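Local coordinates for protein galectin (Xenopus laevis, PDB 3WUD) that binds beta-galactosides such as lactose as a beta-sandwich lectin of the galectin family, close to but distinct from galectin-1, at residues 50-55 with 78-83. Numbering follows the deposited sequence.
Sequences PRFDHE and NVFPFQ. With GLC (alpha-D-glucopyranose), chain B; GAL (beta-D-galactopyranose), chain C; SO4 (sulfate ion), chain D.
Phe80 turns the edge of its ring onto the face of Phe52, an offset edge-to-face pair whose planes stand at 88°. Its leading atom, CE2, comes within 3.5 Å of Phe52 CE1, toward the rim of that ring. With CG anti to the backbone N (chi1 -157°), the Phe80 ring reaches across to strand 43-51, where Phe80 CE1 also lies against Pro50 CB at 3.9 Å. Pro50 in turn brings CG obliquely up to the Phe82 ring, 4.2 Å from its centroid and 30° off the normal, an off-centre CH-pi contact. Phe82 CD2 sits above the centre of the Phe80 ring, so the proline and three aromatic rings form a continuous apolar cluster. No hydrogen bond joins the two segments.

Around this first shell, Phe33 meets Phe82 edge-to-face, while Ile61 and Leu103 also touch Phe82 and tie the loop 78-83 to both sheets of the sandwich.

Between Pro50 and Phe52, the CB of Arg51 points away from the loop, and its chain, extended from CG to NE, carries the guanidinium to the disaccharide: Arg51 NH1 donates to glucose O3 (2.8 Å), and NH2 bonds the same oxygen and galactose O4 (3.0 Å). Asn49 OD1 accepts from NE and Asp57 OD2 forms a salt bridge with NH1, and these bonds fix the guanidinium for the sugar. Glu55 lays CG over one guanidinium face and accepts a hydrogen bond from galactose O2 at OE1 (2.9 Å).

The chemistry thus divides between neighbouring residues: apolar and ring-edge contacts hold Pro50 and Phe52 against the loop, whereas Arg51 between them, its charge probably balanced in part by Asp57, reads both sugars of a lactose-like ligand through directional hydrogen bonds.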
ATOM      1  N   PRO A  50       9.890   0.571 -16.842  1.00 12.57           N
ATOM      2  CA  PRO A  50      10.367  -0.487 -17.683  1.00 12.72           C
ATOM      3  C   PRO A  50       9.426  -0.530 -18.884  1.00 12.20           C
ATOM      4  O   PRO A  50       8.247  -0.483 -18.736  1.00 14.74           O
ATOM      5  CB  PRO A  50      10.238  -1.740 -16.791  1.00 11.32           C
ATOM      6  CG  PRO A  50      10.429  -1.197 -15.421  1.00 12.39           C
ATOM      7  CD  PRO A  50       9.541   0.036 -15.517  1.00 13.04           C
ATOM      8  N   ARG A  51      10.016  -0.547 -20.063  1.00 13.57           N
ATOM      9  CA  ARG A  51       9.346  -0.499 -21.282  1.00 12.94           C
ATOM     10  C   ARG A  51       9.733  -1.740 -22.108  1.00 14.66           C
ATOM     11  O   ARG A  51      10.930  -1.889 -22.506  1.00 16.05           O
ATOM     12  CB  ARG A  51       9.765   0.727 -22.090  1.00 13.47           C
ATOM     13  CG  ARG A  51       9.365   2.021 -21.406  1.00 15.92           C
ATOM     14  CD  ARG A  51       9.652   3.263 -22.244  1.00 17.20           C
ATOM     15  NE  ARG A  51       9.191   4.485 -21.558  1.00 18.32           N
ATOM     16  CZ  ARG A  51       9.477   5.726 -21.985  1.00 18.03           C
ATOM     17  NH1 ARG A  51      10.149   5.898 -23.101  1.00 20.23           N
ATOM     18  NH2 ARG A  51       9.020   6.792 -21.333  1.00 16.45           N
ATOM     19  N   PHE A  52       8.724  -2.559 -22.377  1.00 16.59           N
ATOM     20  CA  PHE A  52       8.845  -3.732 -23.266  1.00 18.76           C
ATOM     21  C   PHE A  52       8.798  -3.282 -24.711  1.00 20.34           C
ATOM     22  O   PHE A  52       9.670  -3.644 -25.500  1.00 22.68           O
ATOM     23  CB  PHE A  52       7.700  -4.716 -23.013  1.00 16.11           C
ATOM     24  CG  PHE A  52       7.736  -5.357 -21.666  1.00 16.88           C
ATOM     25  CD1 PHE A  52       8.596  -6.398 -21.413  1.00 18.13           C
ATOM     26  CD2 PHE A  52       6.895  -4.915 -20.661  1.00 16.99           C
ATOM     27  CE1 PHE A  52       8.706  -6.966 -20.144  1.00 19.66           C
ATOM     28  CE2 PHE A  52       6.972  -5.490 -19.390  1.00 17.79           C
ATOM     29  CZ  PHE A  52       7.871  -6.500 -19.130  1.00 17.36           C
ATOM     30  N   ASP A  53       7.740  -2.561 -25.059  1.00 20.14           N
ATOM     31  CA  ASP A  53       7.688  -1.762 -26.291  1.00 24.55           C
ATOM     32  C   ASP A  53       6.847  -0.537 -26.151  1.00 21.33           C
ATOM     33  O   ASP A  53       5.613  -0.585 -26.328  1.00 19.55           O
ATOM     34  CB  ASP A  53       7.122  -2.576 -27.455  1.00 27.44           C
ATOM     35  CG  ASP A  53       7.002  -1.747 -28.735  1.00 37.16           C
ATOM     36  OD1 ASP A  53       7.811  -0.804 -28.933  1.00 38.06           O
ATOM     37  OD2 ASP A  53       6.075  -2.054 -29.541  1.00 51.02           O
ATOM     38  N   HIS A  54       7.518   0.588 -25.873  1.00 19.94           N
ATOM     39  CA  HIS A  54       6.761   1.793 -25.586  1.00 21.36           C
ATOM     40  C   HIS A  54       7.591   2.980 -25.901  1.00 17.86           C
ATOM     41  O   HIS A  54       8.766   3.017 -25.641  1.00 17.63           O
ATOM     42  CB  HIS A  54       6.290   1.748 -24.104  1.00 21.88           C
ATOM     43  CG  HIS A  54       5.528   2.955 -23.693  1.00 26.74           C
ATOM     44  ND1 HIS A  54       4.347   3.336 -24.292  1.00 27.26           N
ATOM     45  CD2 HIS A  54       5.770   3.864 -22.719  1.00 27.16           C
ATOM     46  CE1 HIS A  54       3.922   4.462 -23.738  1.00 27.67           C
ATOM     47  NE2 HIS A  54       4.745   4.779 -22.757  1.00 29.03           N
ATOM     48  N   GLU A  55       6.984   3.956 -26.551  1.00 23.60           N
ATOM     49  CA  GLU A  55       7.694   5.180 -26.978  1.00 22.48           C
ATOM     50  C   GLU A  55       8.963   4.881 -27.756  1.00 22.84           C
ATOM     51  O   GLU A  55       9.905   5.606 -27.619  1.00 25.17           O
ATOM     52  CB  GLU A  55       8.021   6.098 -25.767  1.00 22.34           C
ATOM     53  CG  GLU A  55       6.824   6.494 -24.929  1.00 25.05           C
ATOM     54  CD  GLU A  55       5.996   7.635 -25.521  1.00 28.75           C
ATOM     55  OE1 GLU A  55       5.054   8.109 -24.840  1.00 32.28           O
ATOM     56  OE2 GLU A  55       6.322   8.101 -26.622  1.00 28.87           O
ATOM     57  N   ASN A  78      19.915   0.032 -19.760  1.00 19.16           N
ATOM     58  CA  ASN A  78      19.836  -1.216 -20.505  1.00 20.50           C
ATOM     59  C   ASN A  78      19.549  -2.448 -19.593  1.00 21.81           C
ATOM     60  O   ASN A  78      19.085  -3.446 -20.051  1.00 25.58           O
ATOM     61  CB  ASN A  78      21.090  -1.539 -21.385  1.00 18.74           C
ATOM     62  CG  ASN A  78      21.317  -0.524 -22.483  1.00 18.50           C
ATOM     63  OD1 ASN A  78      20.473   0.332 -22.731  1.00 19.55           O
ATOM     64  ND2 ASN A  78      22.462  -0.609 -23.171  1.00 19.10           N
ATOM     65  N   VAL A  79      19.734  -2.364 -18.286  1.00 22.46           N
ATOM     66  CA  VAL A  79      19.391  -3.541 -17.476  1.00 24.13           C
ATOM     67  C   VAL A  79      17.896  -3.788 -17.580  1.00 23.11           C
ATOM     68  O   VAL A  79      17.109  -2.841 -17.574  1.00 19.12           O
ATOM     69  CB  VAL A  79      19.792  -3.353 -16.020  1.00 25.91           C
ATOM     70  CG1 VAL A  79      18.965  -2.305 -15.354  1.00 25.18           C
ATOM     71  CG2 VAL A  79      19.607  -4.656 -15.255  1.00 31.74           C
ATOM     72  N   PHE A  80      17.497  -5.056 -17.657  1.00 20.56           N
ATOM     73  CA  PHE A  80      16.081  -5.382 -17.858  1.00 18.71           C
ATOM     74  C   PHE A  80      15.759  -6.818 -17.488  1.00 19.52           C
ATOM     75  O   PHE A  80      15.541  -7.660 -18.370  1.00 20.80           O
ATOM     76  CB  PHE A  80      15.706  -5.131 -19.316  1.00 16.88           C
ATOM     77  CG  PHE A  80      14.234  -4.900 -19.547  1.00 17.72           C
ATOM     78  CD1 PHE A  80      13.689  -3.641 -19.365  1.00 17.54           C
ATOM     79  CD2 PHE A  80      13.375  -5.899 -20.013  1.00 15.94           C
ATOM     80  CE1 PHE A  80      12.334  -3.402 -19.590  1.00 16.10           C
ATOM     81  CE2 PHE A  80      12.006  -5.683 -20.175  1.00 18.45           C
ATOM     82  CZ  PHE A  80      11.476  -4.397 -19.967  1.00 17.45           C
ATOM     83  N   PRO A  81      15.676  -7.095 -16.211  1.00 22.05           N
ATOM     84  CA  PRO A  81      15.334  -8.456 -15.753  1.00 24.86           C
ATOM     85  C   PRO A  81      13.842  -8.745 -15.695  1.00 25.82           C
ATOM     86  O   PRO A  81      13.385  -9.441 -14.766  1.00 31.80           O
ATOM     87  CB  PRO A  81      15.828  -8.424 -14.334  1.00 20.82           C
ATOM     88  CG  PRO A  81      15.568  -7.033 -13.922  1.00 22.88           C
ATOM     89  CD  PRO A  81      15.938  -6.192 -15.093  1.00 21.72           C
ATOM     90  N   PHE A  82      13.051  -8.150 -16.563  1.00 22.19           N
ATOM     91  CA  PHE A  82      11.615  -8.306 -16.464  1.00 20.78           C
ATOM     92  C   PHE A  82      11.081  -9.210 -17.584  1.00 21.13           C
ATOM     93  O   PHE A  82      11.700  -9.309 -18.609  1.00 24.91           O
ATOM     94  CB  PHE A  82      10.907  -6.919 -16.464  1.00 21.01           C
ATOM     95  CG  PHE A  82      11.493  -5.939 -15.495  1.00 17.19           C
ATOM     96  CD1 PHE A  82      11.135  -5.983 -14.166  1.00 18.15           C
ATOM     97  CD2 PHE A  82      12.341  -4.903 -15.933  1.00 17.55           C
ATOM     98  CE1 PHE A  82      11.692  -5.106 -13.285  1.00 17.34           C
ATOM     99  CE2 PHE A  82      12.861  -3.995 -15.057  1.00 19.18           C
ATOM    100  CZ  PHE A  82      12.520  -4.100 -13.742  1.00 18.70           C
ATOM    101  N   GLN A  83       9.998  -9.952 -17.294  1.00 22.66           N
ATOM    102  CA  GLN A  83       9.230 -10.702 -18.283  1.00 24.00           C
ATOM    103  C   GLN A  83       7.761 -10.382 -18.147  1.00 23.80           C
ATOM    104  O   GLN A  83       7.225 -10.210 -17.055  1.00 21.22           O
ATOM    105  CB  GLN A  83       9.394 -12.228 -18.074  1.00 30.78           C
ATOM    106  CG  GLN A  83      10.736 -12.603 -17.462  1.00 35.90           C
ATOM    107  CD  GLN A  83      11.040 -14.101 -17.448  1.00 43.84           C
ATOM    108  OE1 GLN A  83      10.169 -14.940 -17.179  1.00 47.99           O
ATOM    109  NE2 GLN A  83      12.303 -14.436 -17.711  1.00 47.71           N
TER
HETATM  110  C1  GLC B   1      10.338  11.473 -25.731  1.00 23.44           C
HETATM  111  C2  GLC B   1      10.710  10.134 -25.133  1.00 18.08           C
HETATM  112  C3  GLC B   1       9.684   9.458 -24.277  1.00 18.41           C
HETATM  113  C4  GLC B   1       8.641  10.420 -23.665  1.00 16.24           C
HETATM  114  C5  GLC B   1       8.069  11.412 -24.678  1.00 18.37           C
HETATM  115  C6  GLC B   1       7.361  12.548 -24.016  1.00 21.47           C
HETATM  116  O1  GLC B   1      10.872  11.696 -27.011  1.00 20.38           O
HETATM  117  O2  GLC B   1      11.357   9.209 -25.981  1.00 19.10           O
HETATM  118  O3  GLC B   1      10.426   8.709 -23.306  1.00 16.31           O
HETATM  119  O4  GLC B   1       7.625   9.591 -23.225  1.00 17.28           O
HETATM  120  O5  GLC B   1       9.063  12.017 -25.455  1.00 19.67           O
HETATM  121  O6  GLC B   1       6.857  13.347 -25.083  1.00 32.04           O
HETATM  122  C1  GAL C   2       7.250   9.920 -21.857  1.00 17.14           C
HETATM  123  C2  GAL C   2       6.038   9.099 -21.437  1.00 19.74           C
HETATM  124  C3  GAL C   2       5.631   9.311 -19.979  1.00 16.22           C
HETATM  125  C4  GAL C   2       6.884   9.182 -19.102  1.00 17.27           C
HETATM  126  C5  GAL C   2       8.001  10.075 -19.662  1.00 15.40           C
HETATM  127  C6  GAL C   2       9.306  10.034 -18.899  1.00 14.87           C
HETATM  128  O2  GAL C   2       4.918   9.463 -22.233  1.00 19.09           O
HETATM  129  O3  GAL C   2       4.576   8.424 -19.651  1.00 17.40           O
HETATM  130  O4  GAL C   2       7.328   7.818 -19.081  1.00 16.75           O
HETATM  131  O5  GAL C   2       8.364   9.738 -21.007  1.00 15.01           O
HETATM  132  O6  GAL C   2      10.308  10.879 -19.431  1.00 16.76           O
HETATM  133  S   SO4 D 203       3.592   3.081 -27.952  1.00 50.70           S
HETATM  134  O1  SO4 D 203       4.112   2.322 -29.126  1.00 50.06           O
HETATM  135  O2  SO4 D 203       4.547   4.172 -27.650  1.00 44.05           O
HETATM  136  O3  SO4 D 203       2.250   3.675 -28.186  1.00 47.42           O
HETATM  137  O4  SO4 D 203       3.358   2.193 -26.764  1.00 49.34           O